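PDB 3C24: putative oxidoreductase from Jannaschia sp., which is of unconfirmed function but probably binds a nicotinamide dinucleotide in a Rossmann-type domain and acts as an oxidoreductase. Local coordinates for residues A[12-17]-A[34-39]; A[60-65]-A[88-93]; A[97-102]-A[118-123]; A[149-154]-A[185-190]. All coordinates share one frame; numbering follows the deposited sequence.

Contact 1 (A[12-17]-A[34-39])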
loop_
_atom_site.group_PDB
_atom_site.type_symbol
_atom_site.label_atom_id
_atom_site.label_comp_id
_atom_site.label_asym_id
_atom_site.label_seq_id
_atom_site.Cartn_x
_atom_site.Cartn_y
_atom_site.Cartn_z
ATOM N N LYS A 12 -10.126 27.750 24.036
ATOM C CA LYS A 12 -9.541 27.179 25.224
ATOM C C LYS A 12 -8.076 27.536 25.298
ATOM O O LYS A 12 -7.462 27.837 24.295
ATOM C CB LYS A 12 -9.662 25.660 25.150
ATOM C CG LYS A 12 -11.081 25.159 25.047
ATOM C CD LYS A 12 -11.792 25.197 26.387
ATOM C CE LYS A 12 -13.233 24.740 26.248
ATOM N NZ LYS A 12 -14.119 25.702 25.498
ATOM N N THR A 13 -7.549 27.517 26.497
ATOM C CA THR A 13 -6.124 27.720 26.677
ATOM C C THR A 13 -5.468 26.339 26.591
ATOM O O THR A 13 -5.740 25.462 27.380
ATOM C CB THR A 13 -5.792 28.456 27.956
ATOM O OG1 THR A 13 -6.347 29.780 27.850
ATOM C CG2 THR A 13 -4.288 28.557 28.114
ATOM N N VAL A 14 -4.575 26.176 25.610
ATOM C CA VAL A 14 -3.979 24.882 25.332
ATOM C C VAL A 14 -2.491 24.986 25.498
ATOM O O VAL A 14 -1.835 25.740 24.755
ATOM C CB VAL A 14 -4.295 24.444 23.899
ATOM C CG1 VAL A 14 -3.705 23.053 23.553
ATOM C CG2 VAL A 14 -5.832 24.418 23.608
ATOM N N ALA A 15 -1.976 24.252 26.490
ATOM C CA ALA A 15 -0.545 24.153 26.745
ATOM C C ALA A 15 -0.037 22.916 26.040
ATOM O O ALA A 15 -0.646 21.828 26.083
ATOM C CB ALA A 15 -0.264 24.083 28.243
ATOM N N ILE A 16 1.051 23.084 25.313
ATOM C CA ILE A 16 1.683 21.964 24.634
ATOM C C ILE A 16 3.079 21.763 25.207
ATOM O O ILE A 16 3.929 22.629 25.117
ATOM C CB ILE A 16 1.776 22.205 23.129
ATOM C CG1 ILE A 16 0.383 22.447 22.529
ATOM C CG2 ILE A 16 2.440 21.028 22.418
ATOM C CD1 ILE A 16 0.383 22.951 21.144
ATOM N N LEU A 17 3.276 20.583 25.780
ATOM C CA LEU A 17 4.561 20.164 26.337
ATOM C C LEU A 17 5.435 19.612 25.197
ATOM O O LEU A 17 4.986 18.767 24.375
ATOM C CB LEU A 17 4.356 19.124 27.459
ATOM C CG LEU A 17 3.926 19.605 28.856
ATOM C CD1 LEU A 17 2.869 20.642 28.813
ATOM C CD2 LEU A 17 3.534 18.358 29.711
ATOM N N SER A 34 -4.805 29.121 15.353
ATOM C CA SER A 34 -6.246 28.940 15.645
ATOM C C SER A 34 -6.762 29.980 16.628
ATOM O O SER A 34 -6.015 30.849 17.106
ATOM C CB SER A 34 -6.527 27.567 16.238
ATOM O OG SER A 34 -6.230 27.526 17.630
ATOM N N ALA A 35 -8.048 29.849 16.964
ATOM C CA ALA A 35 -8.739 30.759 17.922
ATOM C C ALA A 35 -8.431 30.366 19.365
ATOM O O ALA A 35 -8.612 31.120 20.292
ATOM C CB ALA A 35 -10.239 30.752 17.707
ATOM N N HIS A 36 -7.861 29.174 19.530
ATOM C CA HIS A 36 -7.443 28.750 20.857
ATOM C C HIS A 36 -6.223 29.524 21.319
ATOM O O HIS A 36 -5.463 30.035 20.499
ATOM C CB HIS A 36 -7.146 27.252 20.860
ATOM C CG HIS A 36 -8.365 26.422 20.690
ATOM N ND1 HIS A 36 -9.413 26.486 21.583
ATOM C CD2 HIS A 36 -8.734 25.522 19.740
ATOM C CE1 HIS A 36 -10.379 25.676 21.183
ATOM N NE2 HIS A 36 -9.990 25.071 20.076
ATOM N N HIS A 37 -6.051 29.612 22.630
ATOM C CA HIS A 37 -4.935 30.349 23.245
ATOM C C HIS A 37 -3.832 29.396 23.560
ATOM O O HIS A 37 -4.006 28.453 24.267
ATOM C CB HIS A 37 -5.339 31.099 24.519
ATOM C CG HIS A 37 -6.517 31.988 24.320
ATOM N ND1 HIS A 37 -6.512 33.018 23.408
ATOM C CD2 HIS A 37 -7.760 31.964 24.863
ATOM C CE1 HIS A 37 -7.696 33.606 23.410
ATOM N NE2 HIS A 37 -8.470 32.984 24.283
ATOM N N LEU A 38 -2.662 29.674 23.021
ATOM C CA LEU A 38 -1.522 28.789 23.174
ATOM C C LEU A 38 -0.585 29.111 24.303
ATOM O O LEU A 38 -0.254 30.265 24.551
ATOM C CB LEU A 38 -0.669 28.827 21.879
ATOM C CG LEU A 38 0.675 28.079 21.886
ATOM C CD1 LEU A 38 0.527 26.567 21.960
ATOM C CD2 LEU A 38 1.510 28.454 20.641
ATOM N N ALA A 39 -0.132 28.062 24.963
ATOM C CA ALA A 39 1.003 28.131 25.902
ATOM C C ALA A 39 2.015 27.081 25.454
ATOM O O ALA A 39 1.829 25.901 25.711
ATOM C CB ALA A 39 0.604 27.900 27.360
#

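Contact 2 (A[60-65]-A[88-93])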
loop_
_atom_site.group_PDB
_atom_site.type_symbol
_atom_site.label_atom_id
_atom_site.label_comp_id
_atom_site.label_asym_id
_atom_site.label_seq_id
_atom_site.Cartn_x
_atom_site.Cartn_y
_atom_site.Cartn_z
ATOM N N ASP A 60 7.341 30.687 29.626
ATOM C CA ASP A 60 8.206 30.326 30.768
ATOM C C ASP A 60 7.610 30.406 32.141
ATOM O O ASP A 60 6.587 31.018 32.379
ATOM C CB ASP A 60 9.432 31.182 30.787
ATOM C CG ASP A 60 10.172 31.095 29.488
ATOM O OD1 ASP A 60 9.853 30.135 28.719
ATOM O OD2 ASP A 60 11.014 31.984 29.238
ATOM N N GLY A 61 8.343 29.794 33.049
ATOM C CA GLY A 61 7.880 29.662 34.430
ATOM C C GLY A 61 6.782 28.619 34.467
ATOM O O GLY A 61 6.641 27.793 33.538
ATOM N N ASP A 62 5.972 28.691 35.519
ATOM C CA ASP A 62 4.926 27.691 35.765
ATOM C C ASP A 62 3.561 28.264 35.868
ATOM O O ASP A 62 2.611 27.551 36.147
ATOM C CB ASP A 62 5.188 26.953 37.081
ATOM C CG ASP A 62 6.464 26.124 37.055
ATOM O OD1 ASP A 62 6.914 25.727 35.957
ATOM O OD2 ASP A 62 7.017 25.861 38.151
ATOM N N GLY A 63 3.444 29.560 35.668
ATOM C CA GLY A 63 2.135 30.201 35.775
ATOM C C GLY A 63 1.109 29.651 34.812
ATOM O O GLY A 63 -0.101 29.758 35.007
ATOM N N TRP A 64 1.618 29.062 33.747
ATOM C CA TRP A 64 0.736 28.533 32.697
ATOM C C TRP A 64 -0.155 27.429 33.186
ATOM O O TRP A 64 -1.298 27.261 32.738
ATOM C CB TRP A 64 1.546 28.012 31.533
ATOM C CG TRP A 64 2.475 26.916 31.855
ATOM C CD1 TRP A 64 3.764 27.030 32.207
ATOM C CD2 TRP A 64 2.191 25.523 31.797
ATOM N NE1 TRP A 64 4.307 25.802 32.406
ATOM C CE2 TRP A 64 3.360 24.849 32.149
ATOM C CE3 TRP A 64 1.050 24.779 31.488
ATOM C CZ2 TRP A 64 3.437 23.472 32.199
ATOM C CZ3 TRP A 64 1.131 23.403 31.544
ATOM C CH2 TRP A 64 2.304 22.768 31.888
ATOM N N ILE A 65 0.394 26.671 34.111
ATOM C CA ILE A 65 -0.323 25.518 34.653
ATOM C C ILE A 65 -1.730 25.904 35.138
ATOM O O ILE A 65 -2.700 25.199 34.861
ATOM C CB ILE A 65 0.492 24.808 35.758
ATOM C CG1 ILE A 65 1.767 24.207 35.156
ATOM C CG2 ILE A 65 -0.322 23.744 36.420
ATOM C CD1 ILE A 65 2.720 23.613 36.173
ATOM N N VAL A 88 0.602 15.652 35.842
ATOM C CA VAL A 88 -0.773 15.326 36.254
ATOM C C VAL A 88 -1.134 15.806 37.663
ATOM O O VAL A 88 -2.226 16.332 37.867
ATOM C CB VAL A 88 -1.135 13.817 36.010
ATOM C CG1 VAL A 88 -2.434 13.365 36.777
ATOM C CG2 VAL A 88 -1.256 13.556 34.516
ATOM N N PRO A 89 -0.248 15.608 38.663
ATOM C CA PRO A 89 -0.649 16.066 40.011
ATOM C C PRO A 89 -0.687 17.576 40.199
ATOM O O PRO A 89 -1.213 18.077 41.235
ATOM C CB PRO A 89 0.443 15.499 40.912
ATOM C CG PRO A 89 1.041 14.364 40.147
ATOM C CD PRO A 89 0.931 14.719 38.706
ATOM N N ARG A 90 -0.156 18.291 39.213
ATOM C CA ARG A 90 -0.022 19.757 39.295
ATOM C C ARG A 90 -1.142 20.571 38.663
ATOM O O ARG A 90 -1.315 21.746 38.950
ATOM C CB ARG A 90 1.333 20.211 38.682
ATOM C CG ARG A 90 2.575 19.538 39.253
ATOM C CD ARG A 90 3.867 20.074 38.547
ATOM N NE ARG A 90 4.124 21.461 38.931
ATOM C CZ ARG A 90 5.099 22.228 38.445
ATOM N NH1 ARG A 90 5.928 21.749 37.541
ATOM N NH2 ARG A 90 5.244 23.465 38.874
ATOM N N VAL A 91 -1.895 19.931 37.768
ATOM C CA VAL A 91 -2.946 20.644 37.040
ATOM C C VAL A 91 -4.212 20.850 37.880
ATOM O O VAL A 91 -4.429 20.140 38.848
ATOM C CB VAL A 91 -3.277 19.970 35.699
ATOM C CG1 VAL A 91 -2.003 19.934 34.788
ATOM C CG2 VAL A 91 -3.886 18.540 35.922
ATOM N N ARG A 92 -5.020 21.841 37.513
ATOM C CA ARG A 92 -6.260 22.109 38.230
ATOM C C ARG A 92 -7.277 20.993 37.955
ATOM O O ARG A 92 -7.238 20.332 36.887
ATOM C CB ARG A 92 -6.879 23.442 37.789
ATOM C CG ARG A 92 -6.035 24.675 38.084
ATOM C CD ARG A 92 -6.686 25.879 37.354
ATOM N NE ARG A 92 -6.692 25.738 35.881
ATOM C CZ ARG A 92 -7.329 26.564 35.056
ATOM N NH1 ARG A 92 -8.042 27.571 35.531
ATOM N NH2 ARG A 92 -7.284 26.372 33.752
ATOM N N PRO A 93 -8.164 20.728 38.918
ATOM C CA PRO A 93 -9.185 19.727 38.655
ATOM C C PRO A 93 -9.886 20.081 37.344
ATOM O O PRO A 93 -10.110 21.250 37.049
ATOM C CB PRO A 93 -10.162 19.939 39.827
ATOM C CG PRO A 93 -9.238 20.360 40.968
ATOM C CD PRO A 93 -8.241 21.274 40.298
HETATM O O HOH W 1 -4.526 23.370 35.087
#

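Contact 3 (A[97-102]-A[118-123])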
loop_
_atom_site.group_PDB
_atom_site.type_symbol
_atom_site.label_atom_id
_atom_site.label_comp_id
_atom_site.label_asym_id
_atom_site.label_seq_id
_atom_site.Cartn_x
_atom_site.Cartn_y
_atom_site.Cartn_z
ATOM N N VAL A 97 -5.957 16.360 30.053
ATOM C CA VAL A 97 -4.603 15.880 29.709
ATOM C C VAL A 97 -4.761 15.029 28.447
ATOM O O VAL A 97 -5.451 13.962 28.435
ATOM C CB VAL A 97 -3.999 15.080 30.852
ATOM C CG1 VAL A 97 -2.664 14.458 30.404
ATOM C CG2 VAL A 97 -3.855 15.992 32.121
ATOM N N LEU A 98 -4.153 15.528 27.370
ATOM C CA LEU A 98 -4.335 14.978 26.048
ATOM C C LEU A 98 -3.086 14.246 25.569
ATOM O O LEU A 98 -1.995 14.803 25.462
ATOM C CB LEU A 98 -4.769 16.108 25.118
ATOM C CG LEU A 98 -5.652 15.790 23.911
ATOM C CD1 LEU A 98 -6.168 17.090 23.237
ATOM C CD2 LEU A 98 -4.910 14.896 22.956
ATOM N N ILE A 99 -3.305 12.957 25.371
ATOM C CA ILE A 99 -2.256 12.010 24.939
ATOM C C ILE A 99 -2.471 11.678 23.469
ATOM O O ILE A 99 -3.589 11.487 23.005
ATOM C CB ILE A 99 -2.180 10.713 25.813
ATOM C CG1 ILE A 99 -2.399 10.966 27.315
ATOM C CG2 ILE A 99 -0.844 10.033 25.622
ATOM C CD1 ILE A 99 -3.851 10.718 27.814
ATOM N N LEU A 100 -1.366 11.618 22.744
ATOM C CA LEU A 100 -1.403 11.473 21.296
ATOM C C LEU A 100 -1.192 10.049 20.797
ATOM O O LEU A 100 -0.915 9.837 19.601
ATOM C CB LEU A 100 -0.337 12.408 20.688
ATOM C CG LEU A 100 -0.406 13.896 21.092
ATOM C CD1 LEU A 100 0.625 14.807 20.345
ATOM C CD2 LEU A 100 -1.833 14.412 20.910
ATOM N N ASP A 101 -1.246 9.095 21.710
ATOM C CA ASP A 101 -1.030 7.693 21.414
ATOM C C ASP A 101 -1.591 6.863 22.550
ATOM O O ASP A 101 -1.452 7.212 23.717
ATOM C CB ASP A 101 0.468 7.421 21.235
ATOM C CG ASP A 101 0.745 6.055 20.612
ATOM O OD1 ASP A 101 0.470 4.991 21.225
ATOM O OD2 ASP A 101 1.279 6.035 19.493
ATOM N N ALA A 102 -2.274 5.786 22.196
ATOM C CA ALA A 102 -2.877 4.912 23.194
ATOM C C ALA A 102 -1.909 4.021 23.961
ATOM O O ALA A 102 -2.339 3.340 24.879
ATOM C CB ALA A 102 -3.956 3.981 22.549
ATOM N N TYR A 118 -8.591 12.437 30.925
ATOM C CA TYR A 118 -7.609 11.885 29.993
ATOM C C TYR A 118 -8.335 11.676 28.692
ATOM O O TYR A 118 -9.386 11.015 28.633
ATOM C CB TYR A 118 -7.030 10.534 30.493
ATOM C CG TYR A 118 -6.007 10.615 31.594
ATOM C CD1 TYR A 118 -4.899 11.387 31.475
ATOM C CD2 TYR A 118 -6.080 9.752 32.685
ATOM C CE1 TYR A 118 -3.944 11.413 32.487
ATOM C CE2 TYR A 118 -5.133 9.780 33.696
ATOM C CZ TYR A 118 -4.067 10.578 33.591
ATOM O OH TYR A 118 -3.120 10.545 34.606
ATOM N N PHE A 119 -7.759 12.259 27.653
ATOM C CA PHE A 119 -8.276 12.201 26.305
ATOM C C PHE A 119 -7.139 11.739 25.419
ATOM O O PHE A 119 -6.045 12.267 25.504
ATOM C CB PHE A 119 -8.781 13.573 25.881
ATOM C CG PHE A 119 -9.515 13.571 24.557
ATOM C CD1 PHE A 119 -8.827 13.682 23.355
ATOM C CD2 PHE A 119 -10.881 13.503 24.506
ATOM C CE1 PHE A 119 -9.509 13.659 22.149
ATOM C CE2 PHE A 119 -11.534 13.491 23.302
ATOM C CZ PHE A 119 -10.841 13.593 22.133
ATOM N N ILE A 120 -7.455 10.784 24.568
ATOM C CA ILE A 120 -6.494 10.177 23.594
ATOM C C ILE A 120 -6.934 10.498 22.180
ATOM O O ILE A 120 -8.084 10.290 21.794
ATOM C CB ILE A 120 -6.323 8.649 23.752
ATOM C CG1 ILE A 120 -6.189 8.238 25.210
ATOM C CG2 ILE A 120 -5.140 8.212 22.921
ATOM C CD1 ILE A 120 -6.246 6.712 25.393
ATOM N N GLY A 121 -5.982 10.974 21.364
ATOM C CA GLY A 121 -6.218 11.162 19.941
ATOM C C GLY A 121 -5.092 10.579 19.120
ATOM O O GLY A 121 -3.998 10.407 19.621
ATOM N N HIS A 122 -5.411 10.150 17.906
ATOM C CA HIS A 122 -4.375 9.684 16.982
ATOM C C HIS A 122 -4.828 9.869 15.556
ATOM O O HIS A 122 -5.972 9.556 15.245
ATOM C CB HIS A 122 -4.073 8.228 17.254
ATOM C CG HIS A 122 -2.714 7.831 16.775
ATOM N ND1 HIS A 122 -1.582 8.068 17.524
ATOM C CD2 HIS A 122 -2.292 7.357 15.581
ATOM C CE1 HIS A 122 -0.527 7.650 16.843
ATOM N NE2 HIS A 122 -0.930 7.215 15.665
ATOM N N PRO A 123 -3.931 10.359 14.660
ATOM C CA PRO A 123 -4.345 10.545 13.283
ATOM C C PRO A 123 -4.424 9.220 12.540
ATOM O O PRO A 123 -3.739 8.251 12.909
ATOM C CB PRO A 123 -3.228 11.399 12.701
ATOM C CG PRO A 123 -2.106 11.300 13.602
ATOM C CD PRO A 123 -2.589 10.914 14.956
#

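Contact 4 (A[149-154]-A[185-190])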
loop_
_atom_site.group_PDB
_atom_site.type_symbol
_atom_site.label_atom_id
_atom_site.label_comp_id
_atom_site.label_asym_id
_atom_site.label_seq_id
_atom_site.Cartn_x
_atom_site.Cartn_y
_atom_site.Cartn_z
ATOM N N ALA A 149 -8.658 11.540 8.253
ATOM C CA ALA A 149 -9.554 11.251 9.369
ATOM C C ALA A 149 -8.677 11.063 10.650
ATOM O O ALA A 149 -7.458 10.879 10.583
ATOM C CB ALA A 149 -10.338 9.943 9.080
ATOM N N ILE A 150 -9.298 11.142 11.819
ATOM C CA ILE A 150 -8.620 10.883 13.089
ATOM C C ILE A 150 -9.512 10.006 13.980
ATOM O O ILE A 150 -10.707 9.829 13.706
ATOM C CB ILE A 150 -8.260 12.189 13.830
ATOM C CG1 ILE A 150 -9.517 12.915 14.329
ATOM C CG2 ILE A 150 -7.435 13.136 12.901
ATOM C CD1 ILE A 150 -9.167 14.172 15.212
ATOM N N VAL A 151 -8.895 9.454 15.027
ATOM C CA VAL A 151 -9.605 8.637 16.031
ATOM C C VAL A 151 -9.341 9.186 17.422
ATOM O O VAL A 151 -8.211 9.603 17.740
ATOM C CB VAL A 151 -9.215 7.130 15.968
ATOM C CG1 VAL A 151 -9.721 6.497 14.665
ATOM C CG2 VAL A 151 -7.695 6.947 16.174
ATOM N N CYS A 152 -10.388 9.223 18.237
ATOM C CA CYS A 152 -10.297 9.769 19.584
ATOM C C CYS A 152 -11.065 8.954 20.581
ATOM O O CYS A 152 -12.097 8.371 20.266
ATOM C CB CYS A 152 -10.912 11.176 19.620
ATOM S SG CYS A 152 -10.218 12.419 18.485
ATOM N N ALA A 153 -10.566 8.974 21.814
ATOM C CA ALA A 153 -11.211 8.329 22.926
ATOM C C ALA A 153 -11.175 9.153 24.182
ATOM O O ALA A 153 -10.159 9.771 24.528
ATOM C CB ALA A 153 -10.522 7.009 23.229
ATOM N N LEU A 154 -12.309 9.188 24.859
ATOM C CA LEU A 154 -12.392 9.753 26.190
ATOM C C LEU A 154 -12.032 8.629 27.145
ATOM O O LEU A 154 -12.794 7.663 27.352
ATOM C CB LEU A 154 -13.785 10.298 26.497
ATOM C CG LEU A 154 -13.968 10.984 27.839
ATOM C CD1 LEU A 154 -13.032 12.256 28.010
ATOM C CD2 LEU A 154 -15.459 11.377 27.980
ATOM N N GLU A 185 -9.648 1.035 24.746
ATOM C CA GLU A 185 -9.187 -0.275 24.260
ATOM C C GLU A 185 -9.270 -0.434 22.737
ATOM O O GLU A 185 -8.371 -0.986 22.084
ATOM C CB GLU A 185 -9.933 -1.399 24.962
ATOM C CG GLU A 185 -9.423 -2.764 24.529
ATOM C CD GLU A 185 -9.964 -3.888 25.398
ATOM O OE1 GLU A 185 -11.090 -4.369 25.121
ATOM O OE2 GLU A 185 -9.243 -4.271 26.356
ATOM N N GLN A 186 -10.361 0.079 22.175
ATOM C CA GLN A 186 -10.528 0.071 20.736
ATOM C C GLN A 186 -9.417 0.876 20.060
ATOM O O GLN A 186 -8.836 0.438 19.043
ATOM C CB GLN A 186 -11.904 0.589 20.337
ATOM C CG GLN A 186 -13.039 -0.410 20.609
ATOM C CD GLN A 186 -14.393 0.177 20.360
ATOM O OE1 GLN A 186 -14.583 1.377 20.525
ATOM N NE2 GLN A 186 -15.366 -0.672 19.983
ATOM N N LEU A 187 -9.050 2.035 20.636
ATOM C CA LEU A 187 -7.997 2.851 20.032
ATOM C C LEU A 187 -6.676 2.097 20.074
ATOM O O LEU A 187 -5.913 2.107 19.107
ATOM C CB LEU A 187 -7.831 4.176 20.748
ATOM C CG LEU A 187 -7.481 5.357 19.839
ATOM C CD1 LEU A 187 -7.574 6.629 20.665
ATOM C CD2 LEU A 187 -6.148 5.277 19.146
ATOM N N ALA A 188 -6.442 1.374 21.181
ATOM C CA ALA A 188 -5.215 0.567 21.359
ATOM C C ALA A 188 -5.156 -0.569 20.328
ATOM O O ALA A 188 -4.112 -0.867 19.772
ATOM C CB ALA A 188 -5.100 0.008 22.777
ATOM N N ILE A 189 -6.308 -1.158 20.046
ATOM C CA ILE A 189 -6.414 -2.215 19.000
ATOM C C ILE A 189 -6.016 -1.675 17.643
ATOM O O ILE A 189 -5.399 -2.361 16.815
ATOM C CB ILE A 189 -7.838 -2.869 18.988
ATOM C CG1 ILE A 189 -8.062 -3.655 20.295
ATOM C CG2 ILE A 189 -8.035 -3.782 17.738
ATOM C CD1 ILE A 189 -9.516 -4.137 20.533
ATOM N N LEU A 190 -6.385 -0.421 17.412
ATOM C CA LEU A 190 -6.035 0.251 16.148
ATOM C C LEU A 190 -4.533 0.551 16.137
ATOM O O LEU A 190 -3.845 0.310 15.145
ATOM C CB LEU A 190 -6.872 1.492 15.923
ATOM C CG LEU A 190 -8.361 1.297 15.641
ATOM C CD1 LEU A 190 -9.070 2.663 15.510
ATOM C CD2 LEU A 190 -8.593 0.473 14.375
#

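Contact 1 (A[12-17]-A[34-39])
Two donors grip the carbonyl oxygen of His37. Val14 N comes almost along the C=O axis, with N to His37 O 2.7 Å and nearly straight (171°), and Thr13 CA adds a CA-H...O contact to the same oxygen. It lies in the first beta-alpha-beta unit of a Rossmann fold, where strand 13-17 leads through helix 22-33 to the parallel edge strand 37-41. Here the backbone bonds alternate: His37 N gives to Lys12 O, Val14 N to His37 O, Ala39 N to Val14 O and Ile16 N to Ala39 O. The third is the odd one, since Ala39 N stands above the carbonyl plane of Val14. On the face that carries Thr13 and Ala15, two alanines suit the close spacing of their pair: Ala15 CB meets Ala39 CB at 4.0 Å, and the indole of Trp64 also packs on Ala15. On the other face Ile16 reaches Leu38 methyl to methyl, CD1 to CD1 3.7 Å, their chains crossing at about a right angle; Thr28 and Ile31 of helix 22-33 cover both. Just before the strand, His36 works as a side-chain acceptor. Its CG lies anti to the carbonyl carbon (chi1 -69°), which sets the ring beside Lys12. Its other nitrogen, NE2, is hydrogen-bonded to Asp167, consistent with a neutral ring protonated there. The lysine chain runs alongside the ring and bends away, so that NZ ends at Gly10 O. Lys12 N meets His36 ND1 edge-on, in the ring plane, at 2.9 Å.

Contact 2 (A[60-65]-A[88-93])
Charge, apolar packing and water each hold a different part of this meeting of two loops, one before strand 70-73 and the other after helix 77-87. The charged part is a salt bridge of a single hydrogen bond, Arg90 NH2 to Asp62 OD2 at 3.1 Å. The carboxylate oxygen lies in the guanidinium plane, but the nitrogen reaches it from above the carboxylate, the two planes being 90° apart. A bend at chi3 (70°) in an otherwise extended arginine chain turns the group toward the aspartate.

The apolar part belongs to Ile65, whose branches find three surroundings. CD1 sits over the centre of one guanidinium face, 3.6 Å from Arg90 CZ. CG2 presses on the backbone, 3.4 Å from Arg90 O, and meets Val91 CG1 only at the limit of contact, 4.5 Å. CG1 lies over the centre of the Trp64 ring, its sequence neighbour, so a beta-branched residue fills this place well.

The third link is water. One molecule donates to Ile65 O at 2.6 Å and accepts from Arg92 N at 2.9 Å, with a weak bond from Arg92 NE besides. Arg92 NH2 goes on to Ala68 O.

The Asp62-Arg90 pair lies at the exposed margin, with the buried Ile65 beneath it. With one bond and perpendicular planes, the salt bridge is likely to contribute modestly, while the arginine also serves as a flat lid over Ile65 CD1.

Contact 3 (A[97-102]-A[118-123])
Tyr118 lies near the start of strand 117-123, parallel to 96-99 in the Rossmann sheet and joined to it through helix 103-107, a beta-alpha-beta unit. Its CB lies 4.2 Å from Ile99 CD1. Farther out, CD1 meets both that methyl and Val97 CB, while CE1 is 3.9 Å from Val97 CG1, in the ring plane. The tip, OH, is hydrogen-bonded to Pro111 O, so tyrosine suits a site that is greasy along its length and polar at its end.

Three backbone bonds join the strands, the tightest from Ile99 N to Phe119 O at 2.8 Å. On the opposite face Leu98 lies alongside Phe119, CG to CD1 3.9 Å. Gly121 N gives to Ile99 O, where strand 96-99 ends, and the side chain of His122 then takes over. CG anti to the backbone N (chi1 -157°) lets ND1 donate to Leu100 O at 2.8 Å, from above the carbonyl plane, and the ring touches Phe227 of the second subunit. An alanine for His122 would remove the ND1 donor and the Phe227 contact, and would probably loosen the end of strand 96-99. Asp101 OD1 caps Ala103 N at the helix start, while its OD2 lies 3.6 Å from His122 CE1.

Contact 4 (A[149-154]-A[185-190])
Apolar contacts alone join strand 149-154 to helix 185-190, and four side chains carry them. Leu187 points from the helix to the strand and crosses Val151 obliquely, its methyls dividing between Val151 and Ala153. CD2 meets Val151 CG2 at 3.7 Å, while CD1 rests on Ala153 CB at 3.9 Å and near Ala153 N. Val151 forks in turn: its CG1 is 4.0 Å from Leu190 CD1, and its CG2, in the crowded position between N and carbonyl carbon, faces Leu187. A glycine in place of Leu187 would remove both methyl contacts, to Val151 and to Ala153, and would probably open the strand-helix interface.

Polar groups keep to the helix itself or look elsewhere. Ile189 N is bonded to Glu185 O in the regular helical way, Glu185 OE2 reaches Tyr106 OH, and Gln186 NE2 bonds to Tyr217 O of the second subunit. That subunit also packs Phe227 on Val151.

The N-to-C directions lie 146° apart, and the two short axes approach to 8.5 Å, somewhat closer than the roughly 10 Å common for a helix on a sheet, as the small Ala153 allows. With Leu187 and Leu190 three residues apart on one helix side, the start of the long helix 184-217 covers the antiparallel part of the sheet, an arrangement consistent with a Rossmann domain followed by a helical one, as in 6-phosphogluconate dehydrogenase relatives.

From the N terminus the four contacts follow one another in series; none nests in or crosses another. Contact 1 closes the loop over helix 22-33 at the edge of the sheet. Contact 2 closes the next, over strand 70-73 and helix 77-87, and its Trp64 packs on Ala15 and Leu17 of contact 1. Contact 3 closes a shorter loop over helix 103-107 and meets contact 2 where Val88 touches Tyr118. Contact 4 spans helix 160-172 and strand 176-181; strand 148-156 pairs antiparallel with 117-123, probably through bonds such as His122 N to Val151 O. Contacts 3 and 4 both reach the second subunit.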